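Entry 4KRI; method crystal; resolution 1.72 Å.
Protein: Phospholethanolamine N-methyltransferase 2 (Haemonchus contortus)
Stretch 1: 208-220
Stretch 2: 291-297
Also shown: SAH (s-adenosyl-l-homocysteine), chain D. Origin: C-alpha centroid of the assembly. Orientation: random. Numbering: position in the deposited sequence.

Stretch 1, residues 208-220: NQNLAILKRFGPM
Stretch 2, residues 291-297: DYVFSRD

A helix and a strand pack here in nearly opposite directions. The helix enters from earlier in the chain and is secure from Asn208 through Leu214; the strand runs through Phe294 to Arg296. Their axes approach to 10.8 Å and their N-to-C directions lie 146° apart, so the register runs backward: Asn210 CA sits 8.3 Å from Arg296 CA, Leu214 CA 8.5 Å from Phe294 CA, and Phe217 CA 8.4 Å from Tyr292 CA. Steps of four and three along one chain match steps of two along the other, which is the basic rule of the contact. Tyr292, Phe294 and Arg296 point their CA-to-CB bonds toward the first stretch, while Val293 and Ser295 point away, as extended backbone requires.

Phe294, chi1 t, is the central bump. Its hollow is lined by Ile213, Leu214, Phe217 and Asn210. Leu214 (m, t) starts out sideways, but its end comes nearer and places CD2 over the ring face, 4.0 Å from the Phe294 ring centroid and only 10° off the normal, a CH-pi contact. Ile213 (m, t) points toward the strand and meets the ring at its edge, with Ile213 CG2 3.7 Å from Phe294 CE1. Phe217 closes another part of the wall, its CE2 3.5 Å from Phe294 CD1; these two rings meet obliquely, planes at 53°.

Phe217 is in turn a wedge between Phe294 and Tyr292. Its chi1 of -94° lies between wells, with chi2 at -71°. Tyr292 (chi1 m) turns an edge toward the Phe217 face, with centroids 5.0 Å apart, planes at 69°, and Phe217 CD1 3.5 Å from Tyr292 CD1. The strand backbone meets the edge of the wedge, Val293 O lying 3.7 Å from Phe217 CZ.

The chain reaches Met220 by leaving the helix. A type I turn from Lys215 to Gly218 carries a backbone bond from Gly218 N to Lys215 O (3.1 Å), and Gly218 then takes phi/psi of 88/-161. A CB there would jam against the preceding carbonyl oxygen and clash with Pro219 CD, so these backbone angles call for glycine. Beyond Pro219, Met220 adopts m, t, m and lays its sulfur over a Tyr292 face: SD is 4.0 Å from the ring centroid, 9° off the normal. Met220 CG also comes 3.5 Å from Tyr292 CZ.

At the other end Arg296 (t, p, t, chi4 -80°) points its CA-to-CB bond toward the helix and brings its guanidinium against Ile213 and Asn210. Ile213 CD1 covers one face of the guanidinium, 3.2 Å from Arg296 NE, while Asn210 meets its edge. Asn210, chi1 t, accepts the single hydrogen bond across the contact, from Arg296 NH1 to Asn210 OD1 at 3.0 Å and 153°. Asp297 OD2 forms a salt bridge with Arg296 NE at 3.0 Å, and the backbone Arg296 O accepts a hydrogen bond from N of S-adenosyl-L-homocysteine at 3.1 Å. The contact buries 515 Å² in total: aromatic bumps set into aliphatic and aromatic hollows, with one polar clasp.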

# COMPACT_ATOMS: atom_id res chain seq x y z
N ASN A 208 9.50 8.67 18.82
CA ASN A 208 10.52 8.14 19.71
C ASN A 208 10.50 6.61 19.76
O ASN A 208 11.55 5.97 19.84
CB ASN A 208 10.35 8.69 21.13
CG ASN A 208 10.73 10.15 21.23
OD1 ASN A 208 11.54 10.64 20.43
ND2 ASN A 208 10.18 10.84 22.21
N GLN A 209 9.31 6.03 19.73
CA GLN A 209 9.23 4.57 19.84
C GLN A 209 9.69 3.93 18.54
O GLN A 209 10.40 2.93 18.56
CB GLN A 209 7.82 4.10 20.18
CG GLN A 209 7.73 2.58 20.37
CD GLN A 209 8.53 2.07 21.57
OE1 GLN A 209 8.47 2.64 22.65
NE2 GLN A 209 9.27 0.99 21.37
N ASN A 210 9.28 4.50 17.42
CA ASN A 210 9.72 3.94 16.15
C ASN A 210 11.23 3.99 16.00
O ASN A 210 11.84 3.09 15.42
CB ASN A 210 9.02 4.61 14.97
CG ASN A 210 9.10 3.76 13.73
OD1 ASN A 210 8.47 2.69 13.67
ND2 ASN A 210 9.88 4.19 12.75
N LEU A 211 11.86 5.03 16.54
CA LEU A 211 13.31 5.12 16.44
C LEU A 211 13.97 4.01 17.26
O LEU A 211 14.96 3.42 16.83
CB LEU A 211 13.81 6.49 16.92
CG LEU A 211 15.32 6.72 16.82
CD1 LEU A 211 15.74 6.73 15.35
CD2 LEU A 211 15.72 8.02 17.49
N ALA A 212 13.41 3.73 18.43
CA ALA A 212 13.94 2.67 19.28
C ALA A 212 13.82 1.32 18.58
O ALA A 212 14.72 0.50 18.65
CB ALA A 212 13.21 2.66 20.62
N ILE A 213 12.70 1.11 17.88
CA ILE A 213 12.51 -0.14 17.13
C ILE A 213 13.48 -0.25 15.96
O ILE A 213 14.08 -1.31 15.74
CB ILE A 213 11.05 -0.26 16.64
CG1 ILE A 213 10.13 -0.28 17.86
CG2 ILE A 213 10.85 -1.50 15.79
CD1 ILE A 213 8.71 -0.53 17.53
N LEU A 214 13.67 0.83 15.21
CA LEU A 214 14.60 0.81 14.07
C LEU A 214 16.02 0.44 14.49
O LEU A 214 16.74 -0.23 13.75
CB LEU A 214 14.63 2.16 13.37
CG LEU A 214 13.41 2.44 12.50
CD1 LEU A 214 13.50 3.85 11.90
CD2 LEU A 214 13.31 1.39 11.39
N LYS A 215 16.41 0.88 15.68
CA LYS A 215 17.75 0.58 16.17
C LYS A 215 17.97 -0.92 16.42
O LYS A 215 19.10 -1.38 16.45
CB LYS A 215 18.05 1.39 17.43
CG LYS A 215 18.39 2.85 17.12
CD LYS A 215 18.56 3.68 18.39
CE LYS A 215 18.79 5.15 18.05
NZ LYS A 215 18.88 6.01 19.27
N ARG A 216 16.89 -1.66 16.60
CA ARG A 216 17.01 -3.09 16.85
C ARG A 216 17.34 -3.90 15.60
O ARG A 216 17.54 -5.12 15.67
CB ARG A 216 15.77 -3.61 17.57
CG ARG A 216 15.57 -2.87 18.89
CD ARG A 216 14.49 -3.47 19.72
NE ARG A 216 14.76 -4.87 20.02
CZ ARG A 216 14.03 -5.57 20.88
NH1 ARG A 216 13.02 -4.99 21.51
NH2 ARG A 216 14.31 -6.85 21.11
N PHE A 217 17.42 -3.23 14.46
CA PHE A 217 17.94 -3.86 13.24
C PHE A 217 19.43 -4.09 13.40
O PHE A 217 20.01 -4.96 12.74
CB PHE A 217 17.74 -2.96 12.02
CG PHE A 217 16.48 -3.23 11.23
CD1 PHE A 217 16.36 -4.38 10.47
CD2 PHE A 217 15.45 -2.32 11.22
CE1 PHE A 217 15.21 -4.63 9.72
CE2 PHE A 217 14.30 -2.55 10.48
CZ PHE A 217 14.18 -3.70 9.71
N GLY A 218 20.06 -3.31 14.28
CA GLY A 218 21.50 -3.27 14.39
C GLY A 218 22.06 -2.24 13.42
O GLY A 218 21.32 -1.36 12.97
N PRO A 219 23.35 -2.34 13.09
CA PRO A 219 23.99 -1.36 12.20
C PRO A 219 23.32 -1.31 10.83
O PRO A 219 23.15 -2.35 10.19
CB PRO A 219 25.42 -1.88 12.07
CG PRO A 219 25.64 -2.72 13.28
CD PRO A 219 24.30 -3.35 13.58
N MET A 220 22.92 -0.12 10.41
CA MET A 220 22.40 0.10 9.06
C MET A 220 23.25 1.19 8.41
O MET A 220 23.79 2.06 9.09
CB MET A 220 20.92 0.50 9.12
CG MET A 220 20.05 -0.62 9.71
SD MET A 220 18.28 -0.30 9.53
CE MET A 220 18.17 1.16 10.53
N ASP A 291 17.77 -4.89 1.47
CA ASP A 291 18.60 -5.13 2.65
C ASP A 291 17.77 -5.39 3.91
O ASP A 291 18.17 -6.16 4.77
CB ASP A 291 19.54 -3.94 2.89
CG ASP A 291 20.53 -3.77 1.77
OD1 ASP A 291 21.49 -4.58 1.71
OD2 ASP A 291 20.34 -2.84 0.95
N TYR A 292 16.61 -4.73 4.00
CA TYR A 292 15.75 -4.81 5.18
C TYR A 292 14.31 -4.84 4.76
O TYR A 292 13.92 -4.22 3.78
CB TYR A 292 15.94 -3.56 6.07
CG TYR A 292 17.37 -3.33 6.43
CD1 TYR A 292 17.99 -4.13 7.39
CD2 TYR A 292 18.12 -2.34 5.81
CE1 TYR A 292 19.32 -3.94 7.71
CE2 TYR A 292 19.45 -2.15 6.12
CZ TYR A 292 20.05 -2.95 7.07
OH TYR A 292 21.37 -2.76 7.38
N VAL A 293 13.51 -5.58 5.51
CA VAL A 293 12.07 -5.49 5.39
C VAL A 293 11.57 -5.16 6.78
O VAL A 293 11.92 -5.83 7.76
CB VAL A 293 11.45 -6.81 4.90
CG1 VAL A 293 9.93 -6.77 5.03
CG2 VAL A 293 11.84 -7.06 3.45
N PHE A 294 10.79 -4.10 6.88
CA PHE A 294 10.32 -3.60 8.16
C PHE A 294 8.81 -3.56 8.12
O PHE A 294 8.23 -3.11 7.14
CB PHE A 294 10.86 -2.17 8.33
CG PHE A 294 10.47 -1.52 9.64
CD1 PHE A 294 10.83 -2.09 10.85
CD2 PHE A 294 9.78 -0.31 9.65
CE1 PHE A 294 10.49 -1.48 12.06
CE2 PHE A 294 9.43 0.30 10.85
CZ PHE A 294 9.79 -0.28 12.06
N SER A 295 8.15 -4.01 9.18
CA SER A 295 6.71 -3.87 9.22
C SER A 295 6.29 -3.50 10.62
O SER A 295 6.51 -4.26 11.55
CB SER A 295 6.00 -5.15 8.78
OG SER A 295 4.60 -4.92 8.77
N ARG A 296 5.69 -2.33 10.76
CA ARG A 296 5.38 -1.83 12.10
C ARG A 296 3.88 -1.82 12.37
O ARG A 296 3.15 -0.96 11.84
CB ARG A 296 5.98 -0.42 12.21
CG ARG A 296 5.78 0.23 13.54
CD ARG A 296 6.73 -0.31 14.61
NE ARG A 296 6.04 -0.11 15.87
CZ ARG A 296 6.00 1.06 16.50
NH1 ARG A 296 6.68 2.09 16.01
NH2 ARG A 296 5.31 1.19 17.62
N ASP A 297 3.42 -2.80 13.14
CA ASP A 297 2.05 -2.89 13.61
C ASP A 297 1.04 -2.96 12.47
O ASP A 297 -0.02 -2.33 12.51
CB ASP A 297 1.78 -1.75 14.61
CG ASP A 297 2.74 -1.80 15.79
OD1 ASP A 297 3.10 -2.93 16.21
OD2 ASP A 297 3.16 -0.74 16.27
N SAH D . 3.59 1.34 9.82
CA SAH D . 2.80 2.59 9.98
CB SAH D . 1.26 2.27 9.77
CG SAH D . 0.57 1.39 10.81
SD SAH D . -1.17 1.08 10.40
C SAH D . 3.11 3.27 11.25
O SAH D . 4.00 2.84 11.98
OXT SAH D . 2.65 4.38 11.46
C5' SAH D . -1.26 -0.47 9.49
C4' SAH D . -1.23 -0.35 8.07
O4' SAH D . -1.08 -1.67 7.49
C3' SAH D . -2.52 0.16 7.56
O3' SAH D . -2.29 1.36 6.86
C2' SAH D . -3.02 -0.87 6.64
O2' SAH D . -3.66 -0.34 5.51
C1' SAH D . -1.77 -1.62 6.29
N9 SAH D . -2.04 -2.98 5.72
C8 SAH D . -2.78 -3.97 6.28
N7 SAH D . -2.71 -5.04 5.50
C5 SAH D . -1.92 -4.76 4.44
C6 SAH D . -1.50 -5.50 3.33
N6 SAH D . -1.91 -6.80 3.13
N1 SAH D . -0.68 -4.89 2.44
C2 SAH D . -0.27 -3.63 2.61
N3 SAH D . -0.64 -2.90 3.68
C4 SAH D . -1.47 -3.43 4.59